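Local coordinates for protein DR2417 (Deinococcus radiodurans, PDB 4XWW) that probably degrades and matures RNA as a metal-dependent 5'-3' exonuclease, possibly also an endonuclease, of the metallo-beta-lactamase superfamily, working as a homodimer, at residues P15-M27 / G31-I43. Sequence-based numbering, arbitrary orientation.
Sequences PAPTLEVIPLGGM and GKNITVFRYGDEI
Strands 19-23 and 34-39 run antiparallel, their short axes 161° apart, with E20-R38 and I22-V36 as hydrogen-bonded pairs and V21-F37 between them as a non-hydrogen-bonded one. The ladder then illustrates how one carbonyl serving two successive N-H groups takes in an extra residue while the pairing continues: L24 N (2.8 Å) and G25 N (3.1 Å) both donate to I34 O, a classic beta bulge. Here G25 CA makes a close CA-H...O contact, 3.2 Å from K32 O. On one face, V21 lies alongside F37, its CG2 3.8 Å from ring atom CE1, and F144, Y161 and L163 pack against F37. On the other, L24 CD1 meets V36 CG2 at 3.7 Å, and both side chains rest against L70 of helix 68-72. E20 and R38 also extend side by side, but carboxylate and guanidinium planes stand 85° apart, and a water bridges E20 OE1 and R38 NH1 instead of a direct salt bridge. R38, fully extended with CG anti to the backbone N (chi1 -178°), sends NE 2.9 Å to G40 O, a type II' turn carbonyl lying in the guanidinium plane. Beyond the bulge, N33 ND2 bonds to the backbone O of zinc ligand D88. The pair is thus a bulged beta hairpin within a metallo-beta-lactamase sheet, its loop end reaching the dinuclear zinc site.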
# COMPACT_ATOMS: atom_id res chain seq x y z
N PRO A 15 11.44 -13.68 -45.72
CA PRO A 15 12.75 -14.22 -45.38
C PRO A 15 13.81 -13.11 -45.32
O PRO A 15 14.99 -13.39 -45.15
CB PRO A 15 13.17 -15.29 -46.39
N ALA A 16 13.37 -11.87 -45.47
CA ALA A 16 14.26 -10.72 -45.35
C ALA A 16 14.72 -10.55 -43.91
O ALA A 16 13.97 -10.87 -42.99
CB ALA A 16 13.56 -9.45 -45.84
N PRO A 17 15.95 -10.06 -43.70
CA PRO A 17 16.44 -9.83 -42.33
C PRO A 17 15.59 -8.80 -41.60
O PRO A 17 15.18 -7.80 -42.20
CB PRO A 17 17.87 -9.30 -42.55
CG PRO A 17 18.24 -9.75 -43.92
CD PRO A 17 16.97 -9.72 -44.71
N THR A 18 15.30 -9.05 -40.33
CA THR A 18 14.43 -8.18 -39.56
C THR A 18 15.14 -7.57 -38.37
O THR A 18 16.16 -8.09 -37.90
CB THR A 18 13.19 -8.93 -39.05
OG1 THR A 18 13.60 -10.08 -38.30
CG2 THR A 18 12.31 -9.38 -40.21
N LEU A 19 14.62 -6.45 -37.89
CA LEU A 19 15.05 -5.88 -36.63
C LEU A 19 14.36 -6.68 -35.54
O LEU A 19 13.18 -6.99 -35.66
CB LEU A 19 14.70 -4.39 -36.56
CG LEU A 19 15.15 -3.60 -35.33
CD1 LEU A 19 16.66 -3.51 -35.30
CD2 LEU A 19 14.51 -2.21 -35.30
N GLU A 20 15.08 -7.03 -34.48
CA GLU A 20 14.45 -7.59 -33.29
C GLU A 20 14.50 -6.53 -32.23
O GLU A 20 15.57 -5.97 -31.96
CB GLU A 20 15.15 -8.87 -32.81
CG GLU A 20 15.19 -9.98 -33.87
CD GLU A 20 16.00 -11.18 -33.43
OE1 GLU A 20 16.89 -11.05 -32.56
OE2 GLU A 20 15.75 -12.28 -33.97
N VAL A 21 13.35 -6.22 -31.67
CA VAL A 21 13.27 -5.39 -30.49
C VAL A 21 13.03 -6.34 -29.33
O VAL A 21 12.01 -7.03 -29.30
CB VAL A 21 12.14 -4.35 -30.59
CG1 VAL A 21 12.11 -3.45 -29.34
CG2 VAL A 21 12.29 -3.51 -31.83
N ILE A 22 13.99 -6.43 -28.42
CA ILE A 22 13.90 -7.40 -27.33
C ILE A 22 13.96 -6.67 -25.99
O ILE A 22 15.05 -6.41 -25.47
CB ILE A 22 15.04 -8.45 -27.43
CG1 ILE A 22 15.11 -9.02 -28.86
CG2 ILE A 22 14.86 -9.54 -26.38
CD1 ILE A 22 16.31 -9.93 -29.12
N PRO A 23 12.80 -6.31 -25.43
CA PRO A 23 12.77 -5.73 -24.08
C PRO A 23 13.26 -6.74 -23.06
O PRO A 23 12.76 -7.87 -23.05
CB PRO A 23 11.29 -5.40 -23.87
CG PRO A 23 10.55 -6.32 -24.77
CD PRO A 23 11.44 -6.49 -25.99
N LEU A 24 14.24 -6.37 -22.23
CA LEU A 24 14.68 -7.26 -21.16
C LEU A 24 14.15 -6.78 -19.81
O LEU A 24 14.24 -7.50 -18.82
CB LEU A 24 16.21 -7.37 -21.12
CG LEU A 24 16.85 -8.12 -22.30
CD1 LEU A 24 18.40 -8.18 -22.18
CD2 LEU A 24 16.24 -9.53 -22.48
N GLY A 25 13.61 -5.57 -19.78
CA GLY A 25 13.04 -5.03 -18.56
C GLY A 25 12.28 -3.78 -18.93
O GLY A 25 12.58 -3.16 -19.94
N GLY A 26 11.30 -3.41 -18.11
CA GLY A 26 10.54 -2.19 -18.32
C GLY A 26 9.23 -2.35 -19.09
O GLY A 26 8.47 -1.39 -19.24
N MET A 27 8.97 -3.56 -19.56
CA MET A 27 7.70 -3.87 -20.20
C MET A 27 6.80 -4.62 -19.22
O MET A 27 7.25 -5.56 -18.57
CB MET A 27 7.91 -4.74 -21.45
CG MET A 27 8.44 -3.99 -22.67
SD MET A 27 7.25 -2.85 -23.38
CE MET A 27 8.11 -2.44 -24.92
N GLY A 31 9.83 0.08 -14.03
CA GLY A 31 11.12 -0.19 -13.42
C GLY A 31 12.04 -1.05 -14.27
O GLY A 31 11.61 -1.70 -15.24
N LYS A 32 13.31 -1.06 -13.85
CA LYS A 32 14.45 -1.74 -14.50
C LYS A 32 14.37 -1.79 -16.03
O LYS A 32 14.48 -2.85 -16.64
CB LYS A 32 14.65 -3.16 -13.93
CG LYS A 32 13.48 -4.15 -14.03
CD LYS A 32 13.87 -5.47 -13.29
CE LYS A 32 12.68 -6.42 -13.09
NZ LYS A 32 12.16 -6.90 -14.42
N ASN A 33 14.24 -0.61 -16.62
CA ASN A 33 14.18 -0.49 -18.07
C ASN A 33 15.47 -0.91 -18.74
O ASN A 33 16.56 -0.48 -18.34
CB ASN A 33 13.82 0.96 -18.42
CG ASN A 33 12.42 1.31 -17.96
OD1 ASN A 33 11.46 0.91 -18.59
ND2 ASN A 33 12.30 2.03 -16.87
N ILE A 34 15.34 -1.75 -19.77
CA ILE A 34 16.47 -2.13 -20.60
C ILE A 34 15.92 -2.79 -21.87
O ILE A 34 15.15 -3.76 -21.82
CB ILE A 34 17.47 -3.07 -19.88
CG1 ILE A 34 18.53 -3.57 -20.88
CG2 ILE A 34 16.75 -4.23 -19.16
CD1 ILE A 34 19.76 -4.21 -20.23
N THR A 35 16.31 -2.23 -23.01
CA THR A 35 15.80 -2.67 -24.30
C THR A 35 16.95 -2.96 -25.26
O THR A 35 17.87 -2.15 -25.42
CB THR A 35 14.86 -1.61 -24.91
OG1 THR A 35 13.86 -1.26 -23.95
CG2 THR A 35 14.19 -2.15 -26.17
N VAL A 36 16.86 -4.13 -25.88
CA VAL A 36 17.86 -4.59 -26.82
C VAL A 36 17.31 -4.44 -28.23
O VAL A 36 16.16 -4.79 -28.49
CB VAL A 36 18.24 -6.07 -26.54
CG1 VAL A 36 19.09 -6.64 -27.64
CG2 VAL A 36 18.94 -6.17 -25.19
N PHE A 37 18.13 -3.88 -29.12
CA PHE A 37 17.86 -3.87 -30.55
C PHE A 37 18.88 -4.74 -31.26
O PHE A 37 20.08 -4.57 -31.07
CB PHE A 37 17.90 -2.44 -31.11
CG PHE A 37 16.81 -1.56 -30.57
CD1 PHE A 37 15.57 -1.53 -31.17
CD2 PHE A 37 17.03 -0.77 -29.44
CE1 PHE A 37 14.55 -0.73 -30.66
CE2 PHE A 37 16.01 0.03 -28.94
CZ PHE A 37 14.78 0.05 -29.56
N ARG A 38 18.40 -5.68 -32.08
CA ARG A 38 19.31 -6.55 -32.80
C ARG A 38 18.99 -6.57 -34.28
O ARG A 38 17.85 -6.81 -34.69
CB ARG A 38 19.29 -7.98 -32.25
CG ARG A 38 20.28 -8.89 -32.98
CD ARG A 38 20.36 -10.30 -32.41
NE ARG A 38 21.22 -11.12 -33.26
CZ ARG A 38 21.36 -12.43 -33.16
NH1 ARG A 38 20.70 -13.11 -32.23
NH2 ARG A 38 22.17 -13.08 -33.99
N TYR A 39 20.02 -6.30 -35.07
CA TYR A 39 19.98 -6.48 -36.52
C TYR A 39 21.21 -7.26 -37.00
O TYR A 39 22.34 -6.79 -36.89
CB TYR A 39 19.90 -5.13 -37.25
CG TYR A 39 19.63 -5.31 -38.72
CD1 TYR A 39 20.66 -5.54 -39.61
CD2 TYR A 39 18.33 -5.30 -39.22
CE1 TYR A 39 20.43 -5.74 -40.94
CE2 TYR A 39 18.08 -5.50 -40.57
CZ TYR A 39 19.15 -5.71 -41.43
OH TYR A 39 18.95 -5.90 -42.78
N GLY A 40 20.98 -8.46 -37.53
CA GLY A 40 22.07 -9.33 -37.92
C GLY A 40 22.90 -9.66 -36.70
O GLY A 40 22.35 -10.10 -35.69
N ASP A 41 24.20 -9.42 -36.78
CA ASP A 41 25.07 -9.72 -35.65
C ASP A 41 25.49 -8.46 -34.88
O ASP A 41 26.55 -8.41 -34.26
CB ASP A 41 26.31 -10.49 -36.11
CG ASP A 41 25.99 -11.94 -36.44
OD1 ASP A 41 24.92 -12.43 -36.02
OD2 ASP A 41 26.82 -12.58 -37.12
N GLU A 42 24.64 -7.44 -34.92
CA GLU A 42 24.90 -6.21 -34.18
C GLU A 42 23.80 -5.95 -33.17
O GLU A 42 22.62 -6.13 -33.46
CB GLU A 42 25.05 -5.02 -35.13
CG GLU A 42 26.25 -5.13 -36.07
CD GLU A 42 26.40 -3.91 -36.98
OE1 GLU A 42 25.45 -3.10 -37.06
OE2 GLU A 42 27.47 -3.77 -37.62
N ILE A 43 24.21 -5.52 -31.98
CA ILE A 43 23.26 -5.16 -30.95
C ILE A 43 23.53 -3.77 -30.39
O ILE A 43 24.67 -3.42 -30.13
CB ILE A 43 23.28 -6.19 -29.80
CG1 ILE A 43 22.56 -7.47 -30.24
CG2 ILE A 43 22.65 -5.60 -28.53
CD1 ILE A 43 22.75 -8.66 -29.29
O HOH W 1 18.17 -12.62 -30.97
O HOH W 2 14.08 -7.62 -16.05
O HOH W 3 11.89 -2.15 -22.39